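Local coordinates for tube-forming protein in Mycobacterial Envelpe, TiME (Mycolicibacterium smegmatis, PDB 7CU9), which probably forms a tube across the mycobacterial outer envelope and may serve there as a channel for protein secretion, at residues P25-P35 against F66-A75; V107-A115 against E124-P132. All coordinates share one frame; numbering follows the deposited sequence.

Contact 1 (P25-P35 against F66-A75); sequences PIRWESEFTAP and FGGATAQTAA
The antiparallel ladder between W28 and F32 on one strand and G68 to Q72 on the other starts at a classic beta bulge, where R27 and W28 both face Q72. W28 N gives a hydrogen bond to Q72 O at 3.2 Å, while R27 N reaches on to T73 O. The S30–T70 pair is closed by two backbone bonds, and a water links S30 O to T70 OG1. F32 places CG between its backbone N and carbonyl carbon (chi1 52°), which folds the ring back over G68. There G68 CA makes a CH-pi contact 3.8 Å from the F32 ring centroid, with no side chain in the way. Past the strand, P35 CG sits 3.9 Å from the F66 ring centroid, almost exactly on the ring normal, and F32 CE2 meets the edge of F66 at CE2, 3.8 Å away. At the bulge end the W28 indole lies alongside Q72, CE3 to CG 3.9 Å, and A75 CA lies over the five-membered ring of W28. On the face that carries E29 and A71, I26 CG2 packs on A71 CB at 3.6 Å, near V18 of helix 15-22. Strand 28-32 is outermost in its chain, so this is an edge-strand pairing of an antiparallel sheet, entered through a classic bulge.

Contact 2 (V107-A115 against E124-P132); sequences VGCAGQTTA and EVWTFTGGP
T113 to A115 run antiparallel to V125 to T127, with T114 and W126 as the hydrogen-bonded pair, each N 3.0 Å from the other residue's O. This is the open end of a beta hairpin, and it leads into a type II turn from C109 to Q112. The turn stays fastened to the second strand: G111 N donates to F128 O, and F128 N donates to Q112 O at 2.9 Å in a nearly straight bond (174°). On the face carrying T113, V125 and T127, the two threonine hydroxyls meet, T113 OG1 to T127 OG1 2.7 Å, and either may donate. The same chi1 (-59°) that sets the T113 hydroxyl beside its own N sends CG2 to V125 CG1, a carbon pair at 3.4 Å, tighter than usual. T114 lies on the other face; its CG2 touches F128 CE1 at 3.8 Å while its hydroxyl bonds to N43 N. W126 stands on the same face as T114, and its NE1 donates in the ring plane to E124 OE1, which it meets from above the carboxylate plane. C109, disulfide-bonded to C46, brings its sulfur obliquely onto the buried F128 ring, beside W49 of helix 47-50: SG lies 3.4 Å from F128 CG and 3.9 Å from the ring centroid.

In the fold
Contacts 1 and 2 belong to one antiparallel sheet inside the PknH-like extracellular domain, but on opposite sides of the chain's centre: their own centres are 25 Å apart, and the nearest atoms about 9 Å, without touching. Contact 1 joins the outermost strand 28-32 to its neighbour 63-72. Contact 2 lies toward the other border, where strand 113-118 stands between 123-129 and the short edge strand 39-41. Strands 77-89, 161-169, 150-158 and 137-144 fill the interval. After strand 28-32 at one border, the next strand along the chain is 39-41 at the other. P25 packs on T33 of the second subunit, whereas the second subunit does not touch contact 2.

Contact 1 (P25-P35 against F66-A75)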
ATOM      1  N   PRO B  25       5.005  -5.513  -5.377  1.00 17.29           N
ATOM      2  CA  PRO B  25       5.651  -6.795  -5.652  1.00 17.61           C
ATOM      3  C   PRO B  25       5.755  -7.652  -4.382  1.00 16.97           C
ATOM      4  O   PRO B  25       6.101  -7.138  -3.334  1.00 16.67           O
ATOM      5  CB  PRO B  25       7.040  -6.397  -6.180  1.00 18.19           C
ATOM      6  CG  PRO B  25       6.843  -4.986  -6.683  1.00 18.59           C
ATOM      7  CD  PRO B  25       5.868  -4.367  -5.707  1.00 18.25           C
ATOM      8  N   ILE B  26       5.405  -8.931  -4.505  1.00 16.43           N
ATOM      9  CA  ILE B  26       5.551  -9.956  -3.433  1.00 16.52           C
ATOM     10  C   ILE B  26       6.192 -11.180  -4.089  1.00 17.42           C
ATOM     11  O   ILE B  26       5.451 -11.970  -4.696  1.00 17.61           O
ATOM     12  CB  ILE B  26       4.185 -10.286  -2.792  1.00 15.77           C
ATOM     13  CG1 ILE B  26       3.464  -9.045  -2.259  1.00 15.47           C
ATOM     14  CG2 ILE B  26       4.340 -11.346  -1.714  1.00 15.73           C
ATOM     15  CD1 ILE B  26       4.079  -8.440  -1.016  1.00 15.35           C
ATOM     16  N   ARG B  27       7.520 -11.290  -4.020  1.00 18.89           N
ATOM     17  CA  ARG B  27       8.294 -12.275  -4.817  1.00 21.28           C
ATOM     18  C   ARG B  27       8.694 -13.475  -3.956  1.00 20.59           C
ATOM     19  O   ARG B  27       9.181 -14.459  -4.538  1.00 21.29           O
ATOM     20  CB  ARG B  27       9.520 -11.601  -5.438  1.00 23.32           C
ATOM     21  CG  ARG B  27       9.170 -10.499  -6.427  1.00 26.72           C
ATOM     22  CD  ARG B  27      10.380 -10.006  -7.200  1.00 29.86           C
ATOM     23  NE  ARG B  27      10.259  -8.588  -7.516  1.00 32.68           N
ATOM     24  CZ  ARG B  27       9.608  -8.083  -8.562  1.00 35.22           C
ATOM     25  NH1 ARG B  27       9.006  -8.878  -9.433  1.00 36.95           N
ATOM     26  NH2 ARG B  27       9.565  -6.772  -8.737  1.00 36.29           N
ATOM     27  N   TRP B  28       8.490 -13.415  -2.637  1.00 20.15           N
ATOM     28  CA  TRP B  28       8.924 -14.474  -1.690  1.00 19.74           C
ATOM     29  C   TRP B  28       7.729 -14.970  -0.879  1.00 19.78           C
ATOM     30  O   TRP B  28       6.924 -14.132  -0.433  1.00 17.60           O
ATOM     31  CB  TRP B  28      10.039 -13.970  -0.769  1.00 20.74           C
ATOM     32  CG  TRP B  28      10.585 -15.030   0.138  1.00 21.94           C
ATOM     33  CD1 TRP B  28      11.621 -15.880  -0.121  1.00 23.06           C
ATOM     34  CD2 TRP B  28      10.107 -15.374   1.452  1.00 22.50           C
ATOM     35  NE1 TRP B  28      11.830 -16.716   0.941  1.00 23.59           N
ATOM     36  CE2 TRP B  28      10.919 -16.429   1.923  1.00 23.44           C
ATOM     37  CE3 TRP B  28       9.088 -14.885   2.278  1.00 22.45           C
ATOM     38  CZ2 TRP B  28      10.732 -17.005   3.179  1.00 23.37           C
ATOM     39  CZ3 TRP B  28       8.908 -15.455   3.519  1.00 22.90           C
ATOM     40  CH2 TRP B  28       9.717 -16.502   3.961  1.00 23.10           C
ATOM     41  N   GLU B  29       7.628 -16.286  -0.680  1.00 19.25           N
ATOM     42  CA  GLU B  29       6.654 -16.845   0.288  1.00 19.66           C
ATOM     43  C   GLU B  29       7.151 -18.179   0.839  1.00 18.99           C
ATOM     44  O   GLU B  29       7.952 -18.867   0.172  1.00 18.26           O
ATOM     45  CB  GLU B  29       5.259 -16.925  -0.333  1.00 21.35           C
ATOM     46  CG  GLU B  29       4.940 -18.199  -1.080  1.00 23.63           C
ATOM     47  CD  GLU B  29       3.461 -18.271  -1.432  1.00 24.58           C
ATOM     48  OE1 GLU B  29       3.147 -18.229  -2.630  1.00 25.85           O
ATOM     49  OE2 GLU B  29       2.624 -18.338  -0.494  1.00 26.92           O
ATOM     50  N   SER B  30       6.676 -18.500   2.037  1.00 18.34           N
ATOM     51  CA  SER B  30       6.934 -19.764   2.761  1.00 18.51           C
ATOM     52  C   SER B  30       5.607 -20.261   3.331  1.00 18.33           C
ATOM     53  O   SER B  30       5.016 -19.542   4.151  1.00 17.44           O
ATOM     54  CB  SER B  30       7.959 -19.565   3.838  1.00 19.90           C
ATOM     55  OG  SER B  30       8.198 -20.782   4.527  1.00 21.35           O
ATOM     56  N   GLU B  31       5.148 -21.427   2.881  1.00 18.00           N
ATOM     57  CA  GLU B  31       3.890 -22.054   3.356  1.00 18.91           C
ATOM     58  C   GLU B  31       4.196 -22.866   4.614  1.00 17.67           C
ATOM     59  O   GLU B  31       5.337 -23.344   4.748  1.00 19.07           O
ATOM     60  CB  GLU B  31       3.289 -22.943   2.267  1.00 20.70           C
ATOM     61  CG  GLU B  31       2.861 -22.179   1.027  1.00 23.50           C
ATOM     62  CD  GLU B  31       2.292 -23.044  -0.083  1.00 26.30           C
ATOM     63  OE1 GLU B  31       2.184 -24.273   0.117  1.00 30.59           O
ATOM     64  OE2 GLU B  31       1.955 -22.488  -1.144  1.00 29.71           O
ATOM     65  N   PHE B  32       3.222 -23.004   5.514  1.00 15.78           N
ATOM     66  CA  PHE B  32       3.324 -23.868   6.715  1.00 15.18           C
ATOM     67  C   PHE B  32       2.004 -24.622   6.912  1.00 15.07           C
ATOM     68  O   PHE B  32       0.943 -24.167   6.449  1.00 14.90           O
ATOM     69  CB  PHE B  32       3.754 -23.057   7.941  1.00 15.07           C
ATOM     70  CG  PHE B  32       2.942 -21.821   8.246  1.00 14.75           C
ATOM     71  CD1 PHE B  32       3.249 -20.602   7.664  1.00 14.43           C
ATOM     72  CD2 PHE B  32       1.910 -21.868   9.167  1.00 14.89           C
ATOM     73  CE1 PHE B  32       2.512 -19.469   7.964  1.00 14.57           C
ATOM     74  CE2 PHE B  32       1.168 -20.734   9.464  1.00 15.12           C
ATOM     75  CZ  PHE B  32       1.479 -19.533   8.869  1.00 14.70           C
ATOM     76  N   THR B  33       2.095 -25.793   7.538  1.00 15.19           N
ATOM     77  CA  THR B  33       0.979 -26.761   7.687  1.00 15.57           C
ATOM     78  C   THR B  33       0.699 -27.036   9.167  1.00 14.93           C
ATOM     79  O   THR B  33      -0.136 -27.906   9.459  1.00 15.50           O
ATOM     80  CB  THR B  33       1.310 -28.051   6.931  1.00 16.57           C
ATOM     81  OG1 THR B  33       2.519 -28.541   7.511  1.00 18.64           O
ATOM     82  CG2 THR B  33       1.475 -27.822   5.445  1.00 17.21           C
ATOM     83  N   ALA B  34       1.367 -26.319  10.072  1.00 14.57           N
ATOM     84  CA  ALA B  34       1.169 -26.455  11.527  1.00 14.33           C
ATOM     85  C   ALA B  34       1.284 -25.080  12.167  1.00 13.83           C
ATOM     86  O   ALA B  34       2.104 -24.268  11.744  1.00 13.67           O
ATOM     87  CB  ALA B  34       2.181 -27.409  12.110  1.00 14.90           C
ATOM     88  N   PRO B  35       0.470 -24.792  13.202  1.00 13.66           N
ATOM     89  CA  PRO B  35       0.645 -23.571  13.978  1.00 13.63           C
ATOM     90  C   PRO B  35       2.062 -23.526  14.563  1.00 13.91           C
ATOM     91  O   PRO B  35       2.623 -24.573  14.861  1.00 14.27           O
ATOM     92  CB  PRO B  35      -0.399 -23.675  15.097  1.00 13.71           C
ATOM     93  CG  PRO B  35      -1.415 -24.674  14.590  1.00 14.25           C
ATOM     94  CD  PRO B  35      -0.636 -25.622  13.700  1.00 13.93           C
ATOM     95  N   PHE B  66      -5.232 -27.322   8.981  1.00  9.24           N
ATOM     96  CA  PHE B  66      -4.560 -26.028   9.215  1.00  9.36           C
ATOM     97  C   PHE B  66      -3.556 -25.773   8.104  1.00  9.67           C
ATOM     98  O   PHE B  66      -2.834 -26.685   7.702  1.00 10.09           O
ATOM     99  CB  PHE B  66      -3.881 -26.016  10.581  1.00  9.54           C
ATOM    100  CG  PHE B  66      -3.219 -24.701  10.891  1.00  9.56           C
ATOM    101  CD1 PHE B  66      -3.928 -23.676  11.495  1.00  9.92           C
ATOM    102  CD2 PHE B  66      -1.910 -24.470  10.505  1.00  9.74           C
ATOM    103  CE1 PHE B  66      -3.320 -22.456  11.741  1.00  9.78           C
ATOM    104  CE2 PHE B  66      -1.304 -23.250  10.755  1.00  9.94           C
ATOM    105  CZ  PHE B  66      -2.010 -22.247  11.377  1.00  9.90           C
ATOM    106  N   GLY B  67      -3.531 -24.539   7.631  1.00  9.67           N
ATOM    107  CA  GLY B  67      -2.537 -24.084   6.656  1.00  9.88           C
ATOM    108  C   GLY B  67      -2.317 -22.597   6.780  1.00 10.24           C
ATOM    109  O   GLY B  67      -3.235 -21.881   7.221  1.00  9.91           O
ATOM    110  N   GLY B  68      -1.148 -22.144   6.363  1.00 10.41           N
ATOM    111  CA  GLY B  68      -0.851 -20.709   6.343  1.00 10.56           C
ATOM    112  C   GLY B  68       0.283 -20.408   5.402  1.00 10.79           C
ATOM    113  O   GLY B  68       0.847 -21.345   4.794  1.00 10.70           O
ATOM    114  N   ALA B  69       0.612 -19.135   5.277  1.00 10.88           N
ATOM    115  CA  ALA B  69       1.799 -18.698   4.524  1.00 11.43           C
ATOM    116  C   ALA B  69       2.255 -17.351   5.063  1.00 12.10           C
ATOM    117  O   ALA B  69       1.429 -16.589   5.599  1.00 11.97           O
ATOM    118  CB  ALA B  69       1.494 -18.635   3.053  1.00 11.70           C
ATOM    119  N   THR B  70       3.553 -17.099   4.934  1.00 12.28           N
ATOM    120  CA  THR B  70       4.157 -15.758   5.087  1.00 12.87           C
ATOM    121  C   THR B  70       4.704 -15.363   3.718  1.00 13.44           C
ATOM    122  O   THR B  70       5.329 -16.220   3.073  1.00 13.51           O
ATOM    123  CB  THR B  70       5.250 -15.752   6.155  1.00 13.36           C
ATOM    124  OG1 THR B  70       4.772 -16.420   7.323  1.00 13.51           O
ATOM    125  CG2 THR B  70       5.694 -14.346   6.493  1.00 13.55           C
ATOM    126  N   ALA B  71       4.441 -14.136   3.275  1.00 13.45           N
ATOM    127  CA  ALA B  71       4.906 -13.625   1.969  1.00 14.03           C
ATOM    128  C   ALA B  71       5.533 -12.248   2.185  1.00 15.00           C
ATOM    129  O   ALA B  71       5.106 -11.538   3.103  1.00 14.63           O
ATOM    130  CB  ALA B  71       3.768 -13.605   0.981  1.00 14.09           C
ATOM    131  N   GLN B  72       6.550 -11.918   1.387  1.00 15.39           N
ATOM    132  CA  GLN B  72       7.340 -10.670   1.529  1.00 16.49           C
ATOM    133  C   GLN B  72       7.687 -10.127   0.143  1.00 15.84           C
ATOM    134  O   GLN B  72       7.682 -10.902  -0.828  1.00 14.93           O
ATOM    135  CB  GLN B  72       8.664 -10.925   2.249  1.00 18.31           C
ATOM    136  CG  GLN B  72       8.533 -11.313   3.707  1.00 20.53           C
ATOM    137  CD  GLN B  72       9.888 -11.441   4.356  1.00 21.02           C
ATOM    138  OE1 GLN B  72      10.935 -11.282   3.719  1.00 23.54           O
ATOM    139  NE2 GLN B  72       9.882 -11.737   5.641  1.00 22.20           N
ATOM    140  N   THR B  73       8.036  -8.844   0.086  1.00 15.53           N
ATOM    141  CA  THR B  73       8.616  -8.176  -1.105  1.00 15.54           C
ATOM    142  C   THR B  73       9.626  -9.121  -1.772  1.00 16.15           C
ATOM    143  O   THR B  73       9.470  -9.395  -2.972  1.00 16.07           O
ATOM    144  CB  THR B  73       9.247  -6.841  -0.696  1.00 15.34           C
ATOM    145  OG1 THR B  73       8.223  -6.056  -0.080  1.00 14.95           O
ATOM    146  CG2 THR B  73       9.851  -6.093  -1.863  1.00 15.32           C
ATOM    147  N   ALA B  74      10.609  -9.595  -1.007  1.00 17.49           N
ATOM    148  CA  ALA B  74      11.687 -10.503  -1.471  1.00 18.96           C
ATOM    149  C   ALA B  74      12.336 -11.204  -0.273  1.00 20.35           C
ATOM    150  O   ALA B  74      12.024 -10.841   0.862  1.00 20.96           O
ATOM    151  CB  ALA B  74      12.703  -9.717  -2.270  1.00 19.00           C
ATOM    152  N   ALA B  75      13.235 -12.161  -0.533  1.00 22.85           N
ATOM    153  CA  ALA B  75      13.838 -13.072   0.472  1.00 24.89           C
ATOM    154  C   ALA B  75      14.326 -12.318   1.719  1.00 25.57           C
ATOM    155  O   ALA B  75      14.020 -12.781   2.839  1.00 30.58           O
ATOM    156  CB  ALA B  75      14.960 -13.859  -0.164  1.00 25.56           C
TER
HETATM  157  O   HOH W   1       6.643  -4.952  -1.889  1.00 20.53           O
HETATM  158  O   HOH W   2      10.601  -7.904  -5.026  1.00 30.55           O
HETATM  159  O   HOH W   3       6.027 -18.826   6.876  1.00 26.70           O

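Contact 2 (V107-A115 against E124-P132)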
ATOM      1  N   VAL B 107      -7.300  -9.190  26.384  1.00 15.51           N
ATOM      2  CA  VAL B 107      -7.943  -8.046  27.090  1.00 16.98           C
ATOM      3  C   VAL B 107      -6.851  -7.390  27.941  1.00 17.21           C
ATOM      4  O   VAL B 107      -6.219  -8.103  28.748  1.00 18.92           O
ATOM      5  CB  VAL B 107      -9.162  -8.486  27.921  1.00 17.87           C
ATOM      6  CG1 VAL B 107      -9.771  -7.325  28.697  1.00 18.49           C
ATOM      7  CG2 VAL B 107     -10.218  -9.146  27.048  1.00 18.30           C
ATOM      8  N   GLY B 108      -6.588  -6.106  27.701  1.00 17.05           N
ATOM      9  CA  GLY B 108      -5.522  -5.349  28.381  1.00 16.38           C
ATOM     10  C   GLY B 108      -4.311  -5.099  27.497  1.00 15.83           C
ATOM     11  O   GLY B 108      -3.442  -4.314  27.911  1.00 16.19           O
ATOM     12  N   CYS B 109      -4.219  -5.730  26.324  1.00 14.28           N
ATOM     13  CA  CYS B 109      -3.071  -5.520  25.407  1.00 13.77           C
ATOM     14  C   CYS B 109      -3.165  -4.129  24.768  1.00 13.41           C
ATOM     15  O   CYS B 109      -2.115  -3.478  24.623  1.00 13.06           O
ATOM     16  CB  CYS B 109      -3.001  -6.594  24.331  1.00 13.51           C
ATOM     17  SG  CYS B 109      -1.548  -6.419  23.259  1.00 13.32           S
ATOM     18  N   ALA B 110      -4.368  -3.682  24.392  1.00 13.45           N
ATOM     19  CA  ALA B 110      -4.572  -2.358  23.758  1.00 13.52           C
ATOM     20  C   ALA B 110      -3.950  -1.286  24.660  1.00 13.78           C
ATOM     21  O   ALA B 110      -4.256  -1.272  25.871  1.00 14.22           O
ATOM     22  CB  ALA B 110      -6.034  -2.093  23.514  1.00 13.65           C
ATOM     23  N   GLY B 111      -3.078  -0.456  24.094  1.00 13.63           N
ATOM     24  CA  GLY B 111      -2.419   0.645  24.820  1.00 13.91           C
ATOM     25  C   GLY B 111      -1.066   0.252  25.378  1.00 13.95           C
ATOM     26  O   GLY B 111      -0.367   1.145  25.894  1.00 14.88           O
ATOM     27  N   GLN B 112      -0.673  -1.022  25.262  1.00 13.54           N
ATOM     28  CA  GLN B 112       0.611  -1.525  25.805  1.00 13.91           C
ATOM     29  C   GLN B 112       1.699  -1.508  24.730  1.00 14.15           C
ATOM     30  O   GLN B 112       1.414  -1.826  23.554  1.00 13.81           O
ATOM     31  CB  GLN B 112       0.460  -2.938  26.371  1.00 14.28           C
ATOM     32  CG  GLN B 112      -0.463  -2.997  27.578  1.00 14.54           C
ATOM     33  CD  GLN B 112       0.041  -2.131  28.706  1.00 15.12           C
ATOM     34  OE1 GLN B 112       1.181  -2.258  29.137  1.00 16.84           O
ATOM     35  NE2 GLN B 112      -0.803  -1.233  29.180  1.00 14.85           N
ATOM     36  N   THR B 113       2.910  -1.157  25.145  1.00 14.94           N
ATOM     37  CA  THR B 113       4.159  -1.350  24.382  1.00 16.00           C
ATOM     38  C   THR B 113       4.931  -2.463  25.080  1.00 16.06           C
ATOM     39  O   THR B 113       5.029  -2.427  26.321  1.00 16.30           O
ATOM     40  CB  THR B 113       4.963  -0.050  24.285  1.00 16.39           C
ATOM     41  OG1 THR B 113       4.137   0.917  23.636  1.00 17.12           O
ATOM     42  CG2 THR B 113       6.261  -0.214  23.529  1.00 16.95           C
ATOM     43  N   THR B 114       5.437  -3.432  24.327  1.00 16.22           N
ATOM     44  CA  THR B 114       6.175  -4.581  24.908  1.00 16.17           C
ATOM     45  C   THR B 114       7.226  -5.074  23.920  1.00 16.40           C
ATOM     46  O   THR B 114       7.088  -4.820  22.711  1.00 16.49           O
ATOM     47  CB  THR B 114       5.206  -5.680  25.362  1.00 16.53           C
ATOM     48  OG1 THR B 114       5.927  -6.589  26.193  1.00 16.89           O
ATOM     49  CG2 THR B 114       4.573  -6.421  24.207  1.00 17.05           C
ATOM     50  N   ALA B 115       8.244  -5.753  24.443  1.00 16.87           N
ATOM     51  CA  ALA B 115       9.358  -6.319  23.657  1.00 17.43           C
ATOM     52  C   ALA B 115       8.979  -7.722  23.176  1.00 17.92           C
ATOM     53  O   ALA B 115       8.411  -8.499  23.968  1.00 17.63           O
ATOM     54  CB  ALA B 115      10.624  -6.334  24.476  1.00 17.78           C
ATOM     55  N   GLU B 124      12.417  -6.867  19.077  1.00 22.89           N
ATOM     56  CA  GLU B 124      11.600  -5.779  18.484  1.00 21.66           C
ATOM     57  C   GLU B 124      10.683  -5.229  19.574  1.00 19.59           C
ATOM     58  O   GLU B 124      10.279  -6.006  20.452  1.00 20.13           O
ATOM     59  CB  GLU B 124      10.776  -6.294  17.306  1.00 22.48           C
ATOM     60  CG  GLU B 124      11.617  -6.785  16.143  1.00 23.60           C
ATOM     61  CD  GLU B 124      10.817  -7.412  15.015  1.00 25.04           C
ATOM     62  OE1 GLU B 124       9.641  -7.772  15.246  1.00 24.90           O
ATOM     63  OE2 GLU B 124      11.379  -7.554  13.911  1.00 27.10           O
ATOM     64  N   VAL B 125      10.389  -3.933  19.529  1.00 17.82           N
ATOM     65  CA  VAL B 125       9.445  -3.281  20.477  1.00 16.65           C
ATOM     66  C   VAL B 125       8.215  -2.864  19.675  1.00 15.65           C
ATOM     67  O   VAL B 125       8.384  -2.183  18.647  1.00 14.98           O
ATOM     68  CB  VAL B 125      10.098  -2.093  21.203  1.00 17.06           C
ATOM     69  CG1 VAL B 125       9.108  -1.367  22.099  1.00 16.97           C
ATOM     70  CG2 VAL B 125      11.318  -2.544  21.989  1.00 17.41           C
ATOM     71  N   TRP B 126       7.038  -3.317  20.107  1.00 14.67           N
ATOM     72  CA  TRP B 126       5.755  -3.085  19.400  1.00 14.40           C
ATOM     73  C   TRP B 126       4.757  -2.423  20.343  1.00 13.92           C
ATOM     74  O   TRP B 126       4.692  -2.822  21.520  1.00 13.80           O
ATOM     75  CB  TRP B 126       5.197  -4.397  18.842  1.00 14.44           C
ATOM     76  CG  TRP B 126       6.010  -4.966  17.725  1.00 14.79           C
ATOM     77  CD1 TRP B 126       7.051  -5.840  17.834  1.00 15.36           C
ATOM     78  CD2 TRP B 126       5.857  -4.697  16.319  1.00 14.50           C
ATOM     79  NE1 TRP B 126       7.546  -6.143  16.596  1.00 15.93           N
ATOM     80  CE2 TRP B 126       6.836  -5.456  15.647  1.00 15.34           C
ATOM     81  CE3 TRP B 126       4.986  -3.906  15.564  1.00 14.43           C
ATOM     82  CZ2 TRP B 126       6.964  -5.443  14.258  1.00 14.94           C
ATOM     83  CZ3 TRP B 126       5.116  -3.886  14.193  1.00 14.45           C
ATOM     84  CH2 TRP B 126       6.092  -4.647  13.551  1.00 14.61           C
ATOM     85  N   THR B 127       3.999  -1.469  19.809  1.00 13.53           N
ATOM     86  CA  THR B 127       2.878  -0.780  20.492  1.00 13.71           C
ATOM     87  C   THR B 127       1.564  -1.303  19.912  1.00 13.12           C
ATOM     88  O   THR B 127       1.367  -1.200  18.679  1.00 12.73           O
ATOM     89  CB  THR B 127       2.987   0.738  20.338  1.00 14.63           C
ATOM     90  OG1 THR B 127       4.235   1.106  20.929  1.00 15.28           O
ATOM     91  CG2 THR B 127       1.839   1.469  20.993  1.00 15.00           C
ATOM     92  N   PHE B 128       0.696  -1.822  20.774  1.00 12.56           N
ATOM     93  CA  PHE B 128      -0.573  -2.478  20.383  1.00 12.62           C
ATOM     94  C   PHE B 128      -1.748  -1.525  20.580  1.00 12.92           C
ATOM     95  O   PHE B 128      -1.832  -0.857  21.628  1.00 13.58           O
ATOM     96  CB  PHE B 128      -0.760  -3.756  21.193  1.00 12.43           C
ATOM     97  CG  PHE B 128       0.246  -4.818  20.847  1.00 12.48           C
ATOM     98  CD1 PHE B 128       1.482  -4.860  21.470  1.00 12.69           C
ATOM     99  CD2 PHE B 128      -0.031  -5.759  19.870  1.00 12.49           C
ATOM    100  CE1 PHE B 128       2.415  -5.825  21.127  1.00 13.05           C
ATOM    101  CE2 PHE B 128       0.904  -6.724  19.531  1.00 12.71           C
ATOM    102  CZ  PHE B 128       2.123  -6.758  20.157  1.00 12.83           C
ATOM    103  N   THR B 129      -2.650  -1.495  19.602  1.00 13.00           N
ATOM    104  CA  THR B 129      -3.931  -0.756  19.673  1.00 13.87           C
ATOM    105  C   THR B 129      -5.036  -1.633  19.087  1.00 14.18           C
ATOM    106  O   THR B 129      -4.747  -2.455  18.198  1.00 13.43           O
ATOM    107  CB  THR B 129      -3.823   0.600  18.969  1.00 14.48           C
ATOM    108  OG1 THR B 129      -3.512   0.367  17.598  1.00 15.50           O
ATOM    109  CG2 THR B 129      -2.770   1.494  19.582  1.00 15.01           C
ATOM    110  N   GLY B 130      -6.262  -1.457  19.565  1.00 14.83           N
ATOM    111  CA  GLY B 130      -7.423  -2.174  19.015  1.00 15.87           C
ATOM    112  C   GLY B 130      -8.640  -1.992  19.889  1.00 17.18           C
ATOM    113  O   GLY B 130      -8.480  -1.967  21.128  1.00 19.21           O
ATOM    114  N   GLY B 131      -9.808  -1.859  19.261  1.00 17.97           N
ATOM    115  CA  GLY B 131     -11.102  -1.768  19.955  1.00 18.30           C
ATOM    116  C   GLY B 131     -11.499  -3.130  20.509  1.00 18.77           C
ATOM    117  O   GLY B 131     -10.822  -4.130  20.267  1.00 17.97           O
ATOM    118  N   PRO B 132     -12.606  -3.212  21.274  1.00 18.94           N
ATOM    119  CA  PRO B 132     -13.107  -4.495  21.756  1.00 18.78           C
ATOM    120  C   PRO B 132     -13.452  -5.419  20.580  1.00 18.20           C
ATOM    121  O   PRO B 132     -13.928  -4.946  19.566  1.00 18.35           O
ATOM    122  CB  PRO B 132     -14.362  -4.133  22.564  1.00 19.74           C
ATOM    123  CG  PRO B 132     -14.194  -2.666  22.891  1.00 20.44           C
ATOM    124  CD  PRO B 132     -13.421  -2.076  21.732  1.00 19.97           C
TER